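Local coordinates for protein-arginine-phosphatase (PDB 4PIC), which removes phosphate from phosphoarginine residues in proteins, probably counteracting the arginine kinase McsB, and shows almost no activity toward phosphotyrosine peptides, at residues A[138-141]-A[142-146]; A[52-56]-A[57-61]. One frame throughout, in Å; residues are numbered along the deposited sequence.

Interaction 1 of 2, residues A[138-141]-A[142-146]; sequences DRLA and EKLQT
The flat carboxylate of Glu142 and the guanidinium of Arg139 are neighbours on the outer face of helix 123-150, but they are not paired: Arg139 NH1 and Glu142 OE1 stand 4.8 Å apart. This is the long helix near the C-terminus of the low molecular weight phosphotyrosine phosphatase fold, and one face of it packs toward the parallel sheet. Further flat groups are the backbone carbonyls, each met at its oxygen by the N-H four residues on, in plain alpha-helical pattern. Glu142 N, Lys143 N, Leu144 N and Gln145 N take the carbonyls of Asp138, Arg139, Leu140 and Ala141 in turn. Leu144 N to Leu140 O is 2.9 Å. The buried face carries Leu140 and Leu144. Leu140 CD1 comes within 4.1 Å of Leu144 CG, and the two chains cross at a slant. Leu140 meets Phe7 and Leu144 meets Tyr3, both of strand 3-9. Two charged side chains have outside partners: Asp138 forms a salt bridge with Lys26, and Lys143 a cation-pi contact with Phe107 of helix 104-109, which Leu140 also touches. Glu142 CG lies anti to the carbonyl carbon (chi1 -65°), which sets it beside the preceding turn, 3.3 Å from Asp138 O. Glu142 O takes two donors from Thr146, one turn on, which reach it from opposite faces of its plane: Thr146 N at 2.9 Å and Thr146 OG1 at 2.7 Å.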
loop_
_atom_site.group_PDB
_atom_site.type_symbol
_atom_site.label_atom_id
_atom_site.label_comp_id
_atom_site.label_asym_id
_atom_site.label_seq_id
_atom_site.Cartn_x
_atom_site.Cartn_y
_atom_site.Cartn_z
ATOM N N ASP A 138 -6.116 13.446 -22.487
ATOM C CA ASP A 138 -6.819 14.115 -23.574
ATOM C C ASP A 138 -8.214 13.508 -23.717
ATOM O O ASP A 138 -9.205 14.233 -23.849
ATOM C CB ASP A 138 -6.046 14.000 -24.895
ATOM C CG ASP A 138 -4.832 14.907 -24.949
ATOM O OD1 ASP A 138 -4.702 15.801 -24.088
ATOM O OD2 ASP A 138 -4.009 14.737 -25.875
ATOM N N ARG A 139 -8.304 12.179 -23.675
ATOM C CA ARG A 139 -9.608 11.523 -23.788
ATOM C C ARG A 139 -10.473 11.832 -22.579
ATOM O O ARG A 139 -11.684 12.005 -22.700
ATOM C CB ARG A 139 -9.473 10.005 -23.924
ATOM C CG ARG A 139 -8.430 9.534 -24.914
ATOM C CD ARG A 139 -8.969 9.182 -26.282
ATOM N NE ARG A 139 -7.907 8.571 -27.083
ATOM C CZ ARG A 139 -7.764 8.730 -28.394
ATOM N NH1 ARG A 139 -8.621 9.480 -29.071
ATOM N NH2 ARG A 139 -6.762 8.133 -29.029
ATOM N N LEU A 140 -9.856 11.891 -21.405
ATOM C CA LEU A 140 -10.577 12.261 -20.195
ATOM C C LEU A 140 -11.172 13.660 -20.308
ATOM O O LEU A 140 -12.349 13.867 -19.982
ATOM C CB LEU A 140 -9.635 12.197 -18.996
ATOM C CG LEU A 140 -10.229 12.649 -17.668
ATOM C CD1 LEU A 140 -11.328 11.695 -17.283
ATOM C CD2 LEU A 140 -9.147 12.649 -16.603
ATOM N N ALA A 141 -10.369 14.611 -20.784
ATOM C CA ALA A 141 -10.844 15.980 -20.973
ATOM C C ALA A 141 -12.054 16.011 -21.897
ATOM O O ALA A 141 -13.067 16.655 -21.602
ATOM C CB ALA A 141 -9.738 16.857 -21.522
ATOM N N GLU A 142 -11.946 15.304 -23.013
ATOM C CA GLU A 142 -13.041 15.245 -23.974
ATOM C C GLU A 142 -14.293 14.635 -23.368
ATOM O O GLU A 142 -15.406 15.119 -23.598
ATOM C CB GLU A 142 -12.622 14.462 -25.215
ATOM C CG GLU A 142 -11.517 15.125 -26.013
ATOM C CD GLU A 142 -11.139 14.336 -27.248
ATOM O OE1 GLU A 142 -11.127 13.085 -27.177
ATOM O OE2 GLU A 142 -10.855 14.968 -28.289
ATOM N N LYS A 143 -14.113 13.577 -22.589
ATOM C CA LYS A 143 -15.231 12.897 -21.941
ATOM C C LYS A 143 -15.947 13.828 -20.966
ATOM O O LYS A 143 -17.174 13.947 -21.003
ATOM C CB LYS A 143 -14.745 11.631 -21.231
ATOM C CG LYS A 143 -15.845 10.824 -20.548
ATOM C CD LYS A 143 -15.259 9.635 -19.791
ATOM C CE LYS A 143 -16.312 8.919 -18.958
ATOM N NZ LYS A 143 -17.232 8.086 -19.777
ATOM N N LEU A 144 -15.196 14.513 -20.114
ATOM C CA LEU A 144 -15.807 15.385 -19.110
ATOM C C LEU A 144 -16.503 16.575 -19.763
ATOM O O LEU A 144 -17.639 16.910 -19.420
ATOM C CB LEU A 144 -14.772 15.896 -18.105
ATOM C CG LEU A 144 -13.963 14.857 -17.325
ATOM C CD1 LEU A 144 -13.076 15.530 -16.292
ATOM C CD2 LEU A 144 -14.866 13.839 -16.671
ATOM N N GLN A 145 -15.833 17.207 -20.720
ATOM C CA GLN A 145 -16.409 18.380 -21.375
ATOM C C GLN A 145 -17.627 18.033 -22.226
ATOM O O GLN A 145 -18.562 18.835 -22.338
ATOM C CB GLN A 145 -15.355 19.107 -22.201
ATOM C CG GLN A 145 -14.267 19.737 -21.329
ATOM C CD GLN A 145 -13.445 20.768 -22.070
ATOM O OE1 GLN A 145 -13.006 20.530 -23.193
ATOM N NE2 GLN A 145 -13.228 21.918 -21.439
ATOM N N THR A 146 -17.616 16.859 -22.847
ATOM C CA THR A 146 -18.793 16.403 -23.583
ATOM C C THR A 146 -19.996 16.268 -22.645
ATOM O O THR A 146 -21.116 16.670 -22.993
ATOM C CB THR A 146 -18.542 15.063 -24.298
ATOM O OG1 THR A 146 -17.543 15.227 -25.312
ATOM C CG2 THR A 146 -19.832 14.529 -24.925
#

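Interaction 2 of 2, residues A[52-56]-A[57-61]; sequences MVLKE and KGIEA
Leu54 O accepts two backbone N-H groups from opposite faces of its carbonyl plane: Lys57 N and Ile59 N, each 3.0 Å from Leu54 O. Both donors lie well out of the plane, Lys57 N by 59° and Ile59 N by 44°. The Ile59 bond belongs to a Schellman motif that ends helix 48-56, together with Gly58 N to Lys55 O at 2.9 Å. Gly58 is its C-prime residue, and its positive phi turns the chain out of the helix. The turn brings Ile59 back against the helix, with Ile59 CB 4.1 Å from Leu54 CB. This apolar pair faces helix 15-25, where Leu54 meets Ala21 and Ile59 meets Leu22. On the exposed side, Lys55 reaches over to Glu60. Its CG is anti to the backbone N (chi1 -170°) and the chain runs extended until it bends at chi4. Lys55 NZ then meets Glu60 OE2 at 2.7 Å, from above the carboxylate plane. Glu56 bridges to Arg127 and Arg130 of helix 123-150, and Lys57 to Glu134. The Lys55-Glu60 bridge lies on an exposed side, so solvent probably weakens it, and the backbone bonds and the apolar pair probably hold the helix end more than it does.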
loop_
_atom_site.group_PDB
_atom_site.type_symbol
_atom_site.label_atom_id
_atom_site.label_comp_id
_atom_site.label_asym_id
_atom_site.label_seq_id
_atom_site.Cartn_x
_atom_site.Cartn_y
_atom_site.Cartn_z
HETATM N N MSE A 52 11.420 16.288 -15.297
HETATM C CA MSE A 52 12.052 16.499 -16.589
HETATM C C MSE A 52 11.117 16.237 -17.754
HETATM O O MSE A 52 11.023 17.055 -18.664
HETATM C CB MSE A 52 13.295 15.632 -16.723
HETATM C CG MSE A 52 14.501 16.189 -15.997
HETATM SE SE MSE A 52 15.951 14.900 -15.917
HETATM C CE MSE A 52 17.299 16.018 -15.111
ATOM N N VAL A 53 10.418 15.110 -17.747
ATOM C CA VAL A 53 9.537 14.821 -18.875
ATOM C C VAL A 53 8.321 15.752 -18.905
ATOM O O VAL A 53 7.809 16.087 -19.986
ATOM C CB VAL A 53 9.142 13.329 -18.984
ATOM C CG1 VAL A 53 10.402 12.459 -19.021
ATOM C CG2 VAL A 53 8.268 12.929 -17.822
ATOM N N LEU A 54 7.890 16.232 -17.739
ATOM C CA LEU A 54 6.863 17.275 -17.726
ATOM C C LEU A 54 7.407 18.574 -18.318
ATOM O O LEU A 54 6.720 19.242 -19.089
ATOM C CB LEU A 54 6.290 17.506 -16.326
ATOM C CG LEU A 54 5.414 16.362 -15.806
ATOM C CD1 LEU A 54 5.089 16.588 -14.342
ATOM C CD2 LEU A 54 4.125 16.218 -16.632
ATOM N N LYS A 55 8.641 18.916 -17.980
ATOM C CA LYS A 55 9.272 20.124 -18.514
ATOM C C LYS A 55 9.326 20.088 -20.045
ATOM O O LYS A 55 9.166 21.124 -20.705
ATOM C CB LYS A 55 10.682 20.284 -17.929
ATOM C CG LYS A 55 11.340 21.629 -18.224
ATOM C CD LYS A 55 12.803 21.622 -17.792
ATOM C CE LYS A 55 13.365 23.035 -17.711
ATOM N NZ LYS A 55 12.874 23.759 -16.500
ATOM N N GLU A 56 9.516 18.900 -20.616
ATOM C CA GLU A 56 9.586 18.752 -22.071
ATOM C C GLU A 56 8.279 19.162 -22.742
ATOM O O GLU A 56 8.255 19.540 -23.919
ATOM C CB GLU A 56 9.911 17.310 -22.458
ATOM C CG GLU A 56 11.262 16.835 -21.982
ATOM C CD GLU A 56 11.483 15.347 -22.189
ATOM O OE1 GLU A 56 10.614 14.670 -22.788
ATOM O OE2 GLU A 56 12.547 14.858 -21.760
ATOM N N LYS A 57 7.184 19.054 -22.003
ATOM C CA LYS A 57 5.877 19.452 -22.514
ATOM C C LYS A 57 5.415 20.806 -21.977
ATOM O O LYS A 57 4.229 21.148 -22.075
ATOM C CB LYS A 57 4.848 18.362 -22.214
ATOM C CG LYS A 57 5.135 17.050 -22.940
ATOM C CD LYS A 57 5.416 17.311 -24.422
ATOM C CE LYS A 57 5.573 16.024 -25.222
ATOM N NZ LYS A 57 4.263 15.356 -25.447
ATOM N N GLY A 58 6.353 21.566 -21.421
ATOM C CA GLY A 58 6.094 22.913 -20.947
ATOM C C GLY A 58 5.489 23.036 -19.566
ATOM O O GLY A 58 5.008 24.104 -19.183
ATOM N N ILE A 59 5.503 21.946 -18.805
ATOM C CA ILE A 59 4.846 21.932 -17.510
ATOM C C ILE A 59 5.890 21.976 -16.401
ATOM O O ILE A 59 6.815 21.163 -16.378
ATOM C CB ILE A 59 3.957 20.695 -17.380
ATOM C CG1 ILE A 59 2.814 20.778 -18.396
ATOM C CG2 ILE A 59 3.410 20.573 -15.962
ATOM C CD1 ILE A 59 2.013 19.482 -18.522
ATOM N N GLU A 60 5.770 22.963 -15.517
ATOM C CA GLU A 60 6.693 23.122 -14.396
ATOM C C GLU A 60 5.858 23.455 -13.180
ATOM O O GLU A 60 5.897 24.572 -12.661
ATOM C CB GLU A 60 7.704 24.244 -14.657
ATOM C CG GLU A 60 8.610 24.028 -15.865
ATOM C CD GLU A 60 9.493 25.235 -16.164
ATOM O OE1 GLU A 60 8.973 26.236 -16.703
ATOM O OE2 GLU A 60 10.704 25.187 -15.851
ATOM N N ALA A 61 5.091 22.474 -12.731
ATOM C CA ALA A 61 4.128 22.696 -11.669
ATOM C C ALA A 61 4.709 22.308 -10.314
ATOM O O ALA A 61 5.583 21.450 -10.226
ATOM C CB ALA A 61 2.875 21.911 -11.946
#

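Both contacts are local and partly buried, but they hold different elements. Interaction 1 is an uninterrupted length of helix 123-150, while interaction 2 is the place where helix 48-56 stops and a loop begins. Regular backbone bonding runs through 138-146, whereas at 52-61 the bonds are rearranged to turn the chain. Each has an apolar side facing the body of the protein: strand 3-9 and helix 104-109 for the first, helix 15-25 for the second. A salt bridge crosses between the segments in interaction 2 alone. The long helix links them, since residues of interaction 2 bridge to its earlier part. The nearest atoms of the two are about 8 Å apart.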